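Local coordinates for reticulocyte binding protein (Streptococcus agalactiae COH1, PDB 3FAW) that probably hydrolyses alpha-1,6-glucosidic linkages of pullulan and related branched glucans as a pullulanase anchored to the streptococcal cell wall, at residues T279-L284 against F673-A678; T333-S338 against S667-H672; D641-K646 against Y656-H661. All coordinates share one frame; numbering follows the deposited sequence.

Contact 1: residues T279-L284 against F673-A678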
loop_
_atom_site.group_PDB
_atom_site.type_symbol
_atom_site.label_atom_id
_atom_site.label_comp_id
_atom_site.label_asym_id
_atom_site.label_seq_id
_atom_site.Cartn_x
_atom_site.Cartn_y
_atom_site.Cartn_z
ATOM N N THR A 279 9.974 4.379 -16.380
ATOM C CA THR A 279 10.309 4.993 -17.674
ATOM C C THR A 279 11.056 6.332 -17.581
ATOM O O THR A 279 11.028 7.112 -18.530
ATOM C CB THR A 279 9.030 5.194 -18.540
ATOM O OG1 THR A 279 8.124 6.082 -17.871
ATOM C CG2 THR A 279 8.335 3.853 -18.809
ATOM N N SER A 280 11.735 6.593 -16.461
ATOM C CA SER A 280 12.481 7.848 -16.282
ATOM C C SER A 280 13.956 7.759 -16.697
ATOM O O SER A 280 14.676 8.754 -16.628
ATOM C CB SER A 280 12.398 8.328 -14.832
ATOM O OG SER A 280 13.025 7.416 -13.947
ATOM N N ASP A 281 14.401 6.581 -17.125
ATOM C CA ASP A 281 15.787 6.386 -17.575
ATOM C C ASP A 281 16.125 7.288 -18.770
ATOM O O ASP A 281 15.410 7.296 -19.778
ATOM C CB ASP A 281 16.010 4.918 -17.957
ATOM C CG ASP A 281 17.487 4.542 -18.076
ATOM O OD1 ASP A 281 18.357 5.435 -18.117
ATOM O OD2 ASP A 281 17.774 3.330 -18.133
ATOM N N GLN A 282 17.230 8.027 -18.650
ATOM C CA GLN A 282 17.754 8.871 -19.734
ATOM C C GLN A 282 18.012 8.057 -21.005
ATOM O O GLN A 282 17.958 8.590 -22.111
ATOM C CB GLN A 282 19.064 9.547 -19.305
ATOM C CG GLN A 282 18.924 10.551 -18.166
ATOM C CD GLN A 282 20.244 10.843 -17.464
ATOM O OE1 GLN A 282 21.318 10.723 -18.055
ATOM N NE2 GLN A 282 20.165 11.227 -16.193
ATOM N N SER A 283 18.306 6.769 -20.823
ATOM C CA SER A 283 18.493 5.821 -21.922
ATOM C C SER A 283 17.308 5.765 -22.884
ATOM O O SER A 283 17.486 5.471 -24.063
ATOM C CB SER A 283 18.745 4.421 -21.352
ATOM O OG SER A 283 18.837 3.451 -22.378
ATOM N N LEU A 284 16.107 6.040 -22.376
ATOM C CA LEU A 284 14.883 5.980 -23.177
ATOM C C LEU A 284 14.623 7.245 -24.003
ATOM O O LEU A 284 13.700 7.263 -24.823
ATOM C CB LEU A 284 13.669 5.695 -22.279
ATOM C CG LEU A 284 13.656 4.356 -21.523
ATOM C CD1 LEU A 284 12.368 4.201 -20.731
ATOM C CD2 LEU A 284 13.844 3.177 -22.467
ATOM N N PHE A 673 14.419 2.916 -13.201
ATOM C CA PHE A 673 14.648 1.552 -13.646
ATOM C C PHE A 673 15.760 1.621 -14.698
ATOM O O PHE A 673 15.667 2.392 -15.653
ATOM C CB PHE A 673 13.352 0.975 -14.232
ATOM C CG PHE A 673 13.419 -0.490 -14.586
ATOM C CD1 PHE A 673 13.087 -1.461 -13.652
ATOM C CD2 PHE A 673 13.775 -0.893 -15.866
ATOM C CE1 PHE A 673 13.128 -2.815 -13.985
ATOM C CE2 PHE A 673 13.821 -2.244 -16.208
ATOM C CZ PHE A 673 13.501 -3.204 -15.267
ATOM N N ASP A 674 16.818 0.837 -14.492
ATOM C CA ASP A 674 17.973 0.793 -15.394
ATOM C C ASP A 674 17.701 -0.188 -16.532
ATOM O O ASP A 674 17.855 -1.398 -16.362
ATOM C CB ASP A 674 19.217 0.373 -14.606
ATOM C CG ASP A 674 20.510 0.495 -15.408
ATOM O OD1 ASP A 674 20.481 0.495 -16.663
ATOM O OD2 ASP A 674 21.570 0.579 -14.759
ATOM N N TRP A 675 17.296 0.335 -17.689
ATOM C CA TRP A 675 16.894 -0.516 -18.816
ATOM C C TRP A 675 18.064 -1.225 -19.495
ATOM O O TRP A 675 17.922 -2.370 -19.947
ATOM C CB TRP A 675 16.072 0.282 -19.833
ATOM C CG TRP A 675 14.679 0.450 -19.369
ATOM C CD1 TRP A 675 14.145 1.544 -18.760
ATOM C CD2 TRP A 675 13.641 -0.530 -19.420
ATOM N NE1 TRP A 675 12.833 1.315 -18.445
ATOM C CE2 TRP A 675 12.495 0.048 -18.840
ATOM C CE3 TRP A 675 13.565 -1.842 -19.910
ATOM C CZ2 TRP A 675 11.285 -0.640 -18.733
ATOM C CZ3 TRP A 675 12.363 -2.524 -19.802
ATOM C CH2 TRP A 675 11.240 -1.921 -19.217
ATOM N N ALA A 676 19.209 -0.552 -19.558
ATOM C CA ALA A 676 20.433 -1.161 -20.085
ATOM C C ALA A 676 20.834 -2.372 -19.244
ATOM O O ALA A 676 21.089 -3.454 -19.778
ATOM C CB ALA A 676 21.561 -0.141 -20.118
ATOM N N ALA A 677 20.882 -2.180 -17.928
ATOM C CA ALA A 677 21.209 -3.259 -16.995
ATOM C C ALA A 677 20.217 -4.420 -17.101
ATOM O O ALA A 677 20.593 -5.579 -16.935
ATOM C CB ALA A 677 21.249 -2.724 -15.555
ATOM N N ALA A 678 18.954 -4.098 -17.377
ATOM C CA ALA A 678 17.898 -5.093 -17.509
ATOM C C ALA A 678 17.886 -5.817 -18.862
ATOM O O ALA A 678 17.542 -6.992 -18.916
ATOM C CB ALA A 678 16.536 -4.446 -17.253
HETATM O O HOH W 1 13.306 3.868 -16.344
#
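F673 meets D281 through its backbone carbonyl and a water. Water 1 accepts from D281 N and donates to F673 O at 2.9 Å, so it bridges the loop that follows barrel strand 269-273 to the residues leading into helix 675-679. D281 CB also lies 3.4 Å from F673 O. The ring of F673 leads away from the loop and places CD2 3.3 Å above the indole plane of W675, over its centre.

D674 occupies the N-cap. Its CG stands anti to the backbone N (chi1 -172°), and OD1 receives A677 N at 3.0 Å from above the carboxylate plane. The same oxygen is 4.2 Å from D281 OD2, which brings two acidic groups together at one helix start.

W675, the first helical residue, carries the main direct polar link: its N donates to D281 OD2 over 3.1 Å with an N-H...O angle of 164°, almost in line with the C-O bond. The other carboxylate oxygen, D281 OD1, accepts from S283 N and closes an Asx turn, so the two oxygens serve different chain segments. Around the indole, D281 CB sits at the edge near its plane, and L284 CD1 comes within 3.7 Å of W675 NE1. That N-H itself is bonded to F278 O, while K301 adds a cation-pi contact to the indole. The contact is buried, and L284 CD2 and F673 CD2 lie over opposite faces of the indole.

Chemically, the helix start receives two carboxylates, one from the preceding residue, D674, and one from D281 in the loop after strand 269-273. The amino end of the helix would be expected to ease the repulsion between them, and the Asx turn holds D281 in position for its bond to W675.

Contact 2: residues T333-S338 against S667-H672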
loop_
_atom_site.group_PDB
_atom_site.type_symbol
_atom_site.label_atom_id
_atom_site.label_comp_id
_atom_site.label_asym_id
_atom_site.label_seq_id
_atom_site.Cartn_x
_atom_site.Cartn_y
_atom_site.Cartn_z
ATOM N N THR A 333 18.677 14.888 -12.254
ATOM C CA THR A 333 19.820 14.126 -12.767
ATOM C C THR A 333 20.951 13.976 -11.750
ATOM O O THR A 333 21.758 13.048 -11.852
ATOM C CB THR A 333 20.375 14.784 -14.034
ATOM O OG1 THR A 333 20.790 16.122 -13.732
ATOM C CG2 THR A 333 19.311 14.817 -15.124
ATOM N N ALA A 334 21.021 14.893 -10.787
ATOM C CA ALA A 334 21.958 14.767 -9.675
ATOM C C ALA A 334 21.507 13.638 -8.753
ATOM O O ALA A 334 20.304 13.407 -8.583
ATOM C CB ALA A 334 22.053 16.075 -8.903
ATOM N N TYR A 335 22.471 12.931 -8.173
ATOM C CA TYR A 335 22.177 11.875 -7.204
ATOM C C TYR A 335 22.003 12.491 -5.820
ATOM O O TYR A 335 22.986 12.849 -5.164
ATOM C CB TYR A 335 23.292 10.828 -7.176
ATOM C CG TYR A 335 23.334 9.937 -8.398
ATOM C CD1 TYR A 335 22.889 8.623 -8.341
ATOM C CD2 TYR A 335 23.825 10.411 -9.612
ATOM C CE1 TYR A 335 22.933 7.796 -9.461
ATOM C CE2 TYR A 335 23.873 9.593 -10.740
ATOM C CZ TYR A 335 23.424 8.290 -10.655
ATOM O OH TYR A 335 23.465 7.479 -11.762
ATOM N N THR A 336 20.746 12.620 -5.394
ATOM C CA THR A 336 20.399 13.164 -4.079
ATOM C C THR A 336 19.319 12.303 -3.429
ATOM O O THR A 336 18.586 11.593 -4.118
ATOM C CB THR A 336 19.878 14.616 -4.179
ATOM O OG1 THR A 336 18.720 14.659 -5.024
ATOM C CG2 THR A 336 20.950 15.541 -4.740
ATOM N N SER A 337 19.222 12.370 -2.106
ATOM C CA SER A 337 18.240 11.580 -1.365
ATOM C C SER A 337 17.180 12.442 -0.667
ATOM O O SER A 337 16.405 11.944 0.149
ATOM C CB SER A 337 18.955 10.686 -0.351
ATOM O OG SER A 337 19.728 11.456 0.549
ATOM N N SER A 338 17.145 13.728 -1.002
ATOM C CA SER A 338 16.205 14.667 -0.399
ATOM C C SER A 338 15.929 15.831 -1.342
ATOM O O SER A 338 16.730 16.123 -2.230
ATOM C CB SER A 338 16.767 15.215 0.919
ATOM O OG SER A 338 16.732 14.232 1.941
ATOM N N SER A 667 16.204 11.460 -6.100
ATOM C CA SER A 667 16.142 11.886 -7.496
ATOM C C SER A 667 15.812 10.741 -8.446
ATOM O O SER A 667 15.837 9.567 -8.063
ATOM C CB SER A 667 17.474 12.502 -7.914
ATOM O OG SER A 667 18.500 11.524 -7.900
ATOM N N ASP A 668 15.515 11.099 -9.692
ATOM C CA ASP A 668 15.368 10.117 -10.765
ATOM C C ASP A 668 16.657 9.341 -10.999
ATOM O O ASP A 668 16.609 8.170 -11.369
ATOM C CB ASP A 668 14.938 10.791 -12.066
ATOM C CG ASP A 668 13.514 11.299 -12.012
ATOM O OD1 ASP A 668 12.629 10.551 -11.546
ATOM O OD2 ASP A 668 13.283 12.446 -12.435
ATOM N N ALA A 669 17.801 9.993 -10.785
ATOM C CA ALA A 669 19.110 9.326 -10.872
ATOM C C ALA A 669 19.175 8.104 -9.946
ATOM O O ALA A 669 19.693 7.051 -10.326
ATOM C CB ALA A 669 20.221 10.305 -10.530
ATOM N N ILE A 670 18.643 8.257 -8.734
ATOM C CA ILE A 670 18.557 7.163 -7.769
ATOM C C ILE A 670 17.448 6.174 -8.124
ATOM O O ILE A 670 17.657 4.964 -8.075
ATOM C CB ILE A 670 18.291 7.700 -6.336
ATOM C CG1 ILE A 670 19.545 8.373 -5.770
ATOM C CG2 ILE A 670 17.830 6.571 -5.410
ATOM C CD1 ILE A 670 20.653 7.398 -5.398
ATOM N N ASN A 671 16.279 6.700 -8.488
ATOM C CA ASN A 671 15.041 5.912 -8.534
ATOM C C ASN A 671 14.687 5.244 -9.869
ATOM O O ASN A 671 13.771 4.422 -9.911
ATOM C CB ASN A 671 13.855 6.782 -8.082
ATOM C CG ASN A 671 13.725 6.860 -6.574
ATOM O OD1 ASN A 671 13.748 5.708 -5.920
ATOM N ND2 ASN A 671 13.602 7.943 -6.004
ATOM N N HIS A 672 15.394 5.578 -10.946
ATOM C CA HIS A 672 15.020 5.071 -12.271
ATOM C C HIS A 672 15.289 3.571 -12.437
ATOM O O HIS A 672 16.243 3.028 -11.879
ATOM C CB HIS A 672 15.697 5.874 -13.402
ATOM C CG HIS A 672 17.160 5.597 -13.571
ATOM N ND1 HIS A 672 17.643 4.679 -14.478
ATOM C CD2 HIS A 672 18.248 6.133 -12.966
ATOM C CE1 HIS A 672 18.963 4.650 -14.414
ATOM N NE2 HIS A 672 19.356 5.523 -13.505
#
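The amino-terminal turn of helix 668-671 is docked onto an irregular loop that follows barrel strand 312-315, with S667 as the N-cap and the carbonyls of A334 and T336 as its acceptors. S667 uses two donors. Its OG, held between the backbone N and the carbonyl carbon (chi1 66°), donates to A334 O at 2.7 Å, in the carbonyl plane and on a lone pair. Its backbone N donates to T336 O at 3.1 Å, tilted from that carbonyl's plane. One residue thus grips two carbonyls two positions apart, while OG also takes a weak capping bond from I670 N.

Beside this polar grip lies an aromatic one. A669 CB stands over the centre of the Y335 ring, 3.5 Å from its centroid and only 3° off the normal, which makes a CH-pi contact. On the rim, Y335 CE1 approaches A669 O to 3.4 Å, and I670 CD1 meets Y335 CD1 at the ring edge, 3.9 Å away. The methyl carbon A669 CB also touches T333 O, 3.4 Å away, to one side of the ring.

T336 OG1 is bonded to N340 ND2, and N340 with Y342 and D665 belongs to a calcium site; the T336 side chain is about 9 Å from a bound calcium ion. D668 forms a salt bridge with R276, and its N bonds S332 OG.

The chemistry therefore couples two requirements. The hydroxyl of S667 donates firmly to the loop and weakly caps its own helix, while the small A669 methyl lets the tyrosine ring approach the helix closely. Each segment runs close in sequence to a calcium-site residue, consistent with a shared frame around the metal.

Contact 3: residues D641-K646 against Y656-H661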
loop_
_atom_site.group_PDB
_atom_site.type_symbol
_atom_site.label_atom_id
_atom_site.label_comp_id
_atom_site.label_asym_id
_atom_site.label_seq_id
_atom_site.Cartn_x
_atom_site.Cartn_y
_atom_site.Cartn_z
ATOM N N ASP A 641 28.207 14.099 11.071
ATOM C CA ASP A 641 27.480 15.367 10.978
ATOM C C ASP A 641 26.968 15.643 9.562
ATOM O O ASP A 641 25.885 16.207 9.390
ATOM C CB ASP A 641 28.375 16.529 11.428
ATOM C CG ASP A 641 28.868 16.375 12.861
ATOM O OD1 ASP A 641 29.110 15.227 13.298
ATOM O OD2 ASP A 641 29.024 17.406 13.549
ATOM N N LYS A 642 27.743 15.239 8.556
ATOM C CA LYS A 642 27.436 15.543 7.155
ATOM C C LYS A 642 26.899 14.332 6.382
ATOM O O LYS A 642 26.980 14.292 5.152
ATOM C CB LYS A 642 28.688 16.091 6.459
ATOM C CG LYS A 642 29.361 17.240 7.210
ATOM C CD LYS A 642 30.484 17.881 6.405
ATOM C CE LYS A 642 31.665 16.937 6.230
ATOM N NZ LYS A 642 32.862 17.636 5.684
ATOM N N LEU A 643 26.338 13.358 7.098
ATOM C CA LEU A 643 25.811 12.142 6.472
ATOM C C LEU A 643 24.691 12.448 5.480
ATOM O O LEU A 643 23.869 13.336 5.723
ATOM C CB LEU A 643 25.281 11.167 7.528
ATOM C CG LEU A 643 26.327 10.442 8.372
ATOM C CD1 LEU A 643 25.672 9.746 9.559
ATOM C CD2 LEU A 643 27.112 9.446 7.527
ATOM N N PRO A 644 24.648 11.704 4.360
ATOM C CA PRO A 644 23.550 11.859 3.412
ATOM C C PRO A 644 22.265 11.269 3.979
ATOM O O PRO A 644 22.314 10.310 4.755
ATOM C CB PRO A 644 24.023 11.071 2.187
ATOM C CG PRO A 644 24.967 10.071 2.719
ATOM C CD PRO A 644 25.613 10.676 3.927
ATOM N N ASN A 645 21.131 11.843 3.595
ATOM C CA ASN A 645 19.843 11.434 4.143
ATOM C C ASN A 645 19.459 10.017 3.711
ATOM O O ASN A 645 19.590 9.666 2.537
ATOM C CB ASN A 645 18.750 12.419 3.718
ATOM C CG ASN A 645 17.434 12.178 4.434
ATOM O OD1 ASN A 645 17.401 11.983 5.651
ATOM N ND2 ASN A 645 16.338 12.193 3.678
ATOM N N LYS A 646 19.004 9.212 4.672
ATOM C CA LYS A 646 18.448 7.880 4.403
ATOM C C LYS A 646 19.410 6.958 3.650
ATOM O O LYS A 646 18.986 6.155 2.810
ATOM C CB LYS A 646 17.125 8.008 3.633
ATOM C CG LYS A 646 16.043 8.818 4.354
ATOM C CD LYS A 646 15.624 8.171 5.670
ATOM C CE LYS A 646 14.425 8.880 6.287
ATOM N NZ LYS A 646 14.016 8.246 7.569
ATOM N N TYR A 656 32.203 5.898 -3.815
ATOM C CA TYR A 656 30.742 5.973 -3.637
ATOM C C TYR A 656 30.199 4.862 -2.727
ATOM O O TYR A 656 29.528 3.947 -3.204
ATOM C CB TYR A 656 30.015 5.938 -4.987
ATOM C CG TYR A 656 30.431 7.012 -5.967
ATOM C CD1 TYR A 656 30.239 8.361 -5.681
ATOM C CD2 TYR A 656 30.995 6.675 -7.195
ATOM C CE1 TYR A 656 30.606 9.343 -6.590
ATOM C CE2 TYR A 656 31.367 7.650 -8.108
ATOM C CZ TYR A 656 31.171 8.981 -7.802
ATOM O OH TYR A 656 31.538 9.950 -8.707
ATOM N N PRO A 657 30.481 4.944 -1.412
ATOM C CA PRO A 657 30.132 3.870 -0.478
ATOM C C PRO A 657 28.703 3.896 0.084
ATOM O O PRO A 657 28.299 2.935 0.748
ATOM C CB PRO A 657 31.137 4.078 0.654
ATOM C CG PRO A 657 31.341 5.552 0.692
ATOM C CD PRO A 657 31.165 6.056 -0.723
ATOM N N TYR A 658 27.951 4.967 -0.174
ATOM C CA TYR A 658 26.603 5.129 0.386
ATOM C C TYR A 658 25.510 4.628 -0.562
ATOM O O TYR A 658 25.530 4.917 -1.756
ATOM C CB TYR A 658 26.347 6.592 0.762
ATOM C CG TYR A 658 27.212 7.090 1.904
ATOM C CD1 TYR A 658 26.888 6.800 3.226
ATOM C CD2 TYR A 658 28.352 7.853 1.660
ATOM C CE1 TYR A 658 27.679 7.262 4.281
ATOM C CE2 TYR A 658 29.150 8.316 2.704
ATOM C CZ TYR A 658 28.807 8.018 4.012
ATOM O OH TYR A 658 29.592 8.469 5.051
ATOM N N PHE A 659 24.568 3.867 -0.005
ATOM C CA PHE A 659 23.428 3.316 -0.739
ATOM C C PHE A 659 22.137 3.739 -0.028
ATOM O O PHE A 659 22.059 3.707 1.199
ATOM C CB PHE A 659 23.507 1.784 -0.792
ATOM C CG PHE A 659 24.734 1.246 -1.500
ATOM C CD1 PHE A 659 24.624 0.631 -2.737
ATOM C CD2 PHE A 659 25.992 1.336 -0.915
ATOM C CE1 PHE A 659 25.745 0.123 -3.384
ATOM C CE2 PHE A 659 27.118 0.837 -1.554
ATOM C CZ PHE A 659 26.996 0.230 -2.792
ATOM N N ILE A 660 21.123 4.120 -0.800
ATOM C CA ILE A 660 19.885 4.662 -0.232
ATOM C C ILE A 660 18.902 3.556 0.153
ATOM O O ILE A 660 18.535 2.723 -0.678
ATOM C CB ILE A 660 19.202 5.651 -1.204
ATOM C CG1 ILE A 660 20.161 6.792 -1.582
ATOM C CG2 ILE A 660 17.923 6.210 -0.593
ATOM C CD1 ILE A 660 20.771 7.537 -0.398
ATOM N N HIS A 661 18.484 3.565 1.419
ATOM C CA HIS A 661 17.528 2.586 1.945
ATOM C C HIS A 661 16.106 3.145 2.068
ATOM O O HIS A 661 15.188 2.418 2.437
ATOM C CB HIS A 661 17.992 2.046 3.306
ATOM C CG HIS A 661 18.101 3.090 4.372
ATOM N ND1 HIS A 661 19.294 3.706 4.690
ATOM C CD2 HIS A 661 17.169 3.622 5.199
ATOM C CE1 HIS A 661 19.089 4.577 5.663
ATOM N NE2 HIS A 661 17.809 4.547 5.988
#
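Residues 643-646 and 658-661 run in much the same direction, their end-to-end vectors 27° apart, and are joined by one backbone bond, H661 N to K646 O at 3.0 Å. The second segment contains strand 658-660, the return strand of a small beta hairpin, and the first leads through K646 directly into its antiparallel partner, strand 647-649. K646 itself has a left-handed backbone conformation, which is where the chain turns between its approach and the opposite direction of the strand. The same carbonyl also receives a CA-H...O contact from I660 CA at 3.5 Å.

Before that turn, P644 meets Y658. Its CG sits over one face of the phenol, 4.0 Å from the centroid and offset toward the rim, in a CH-pi contact where the two side chains cross at about a right angle. L643 CD2 touches the far end of the same side chain, 3.6 Å from Y658 OH. That hydroxyl is bonded to V638 N, so the ring is fixed at its tip by a neighbouring loop. Farther on, I660 CD1 packs 3.8 Å from N645 O, a carbonyl that also accepts from S337 OG.

Last comes H661, whose imidazole folds back over K646. Its CG lies between the backbone N and the carbonyl carbon (chi1 62°), and K646 O stands over one face of the ring, offset toward the rim, 3.1 Å from H661 ND1 at an angle too poor for a hydrogen bond; ND1 instead makes a weak hydrogen bond with T648 OG1.

Contact 1 is buried, whereas contacts 2 and 3 are partly buried, with exposed residues. Contacts 1 and 2 share a design: each seats the start of a short helix, one following the other in the chain, on a loop after a barrel strand. Their polar means differ: a carboxylate accepting from a helix N-H in contact 1, a hydroxyl and a backbone N-H donating to loop carbonyls in contact 2. They abut where S280 OG packs on H672 CB. Contact 3 takes in one hairpin strand, with a single backbone bond in place of capping. It touches contact 2 through S337 OG and N645 O, but stays about 12 Å from contact 1 at the nearest atoms.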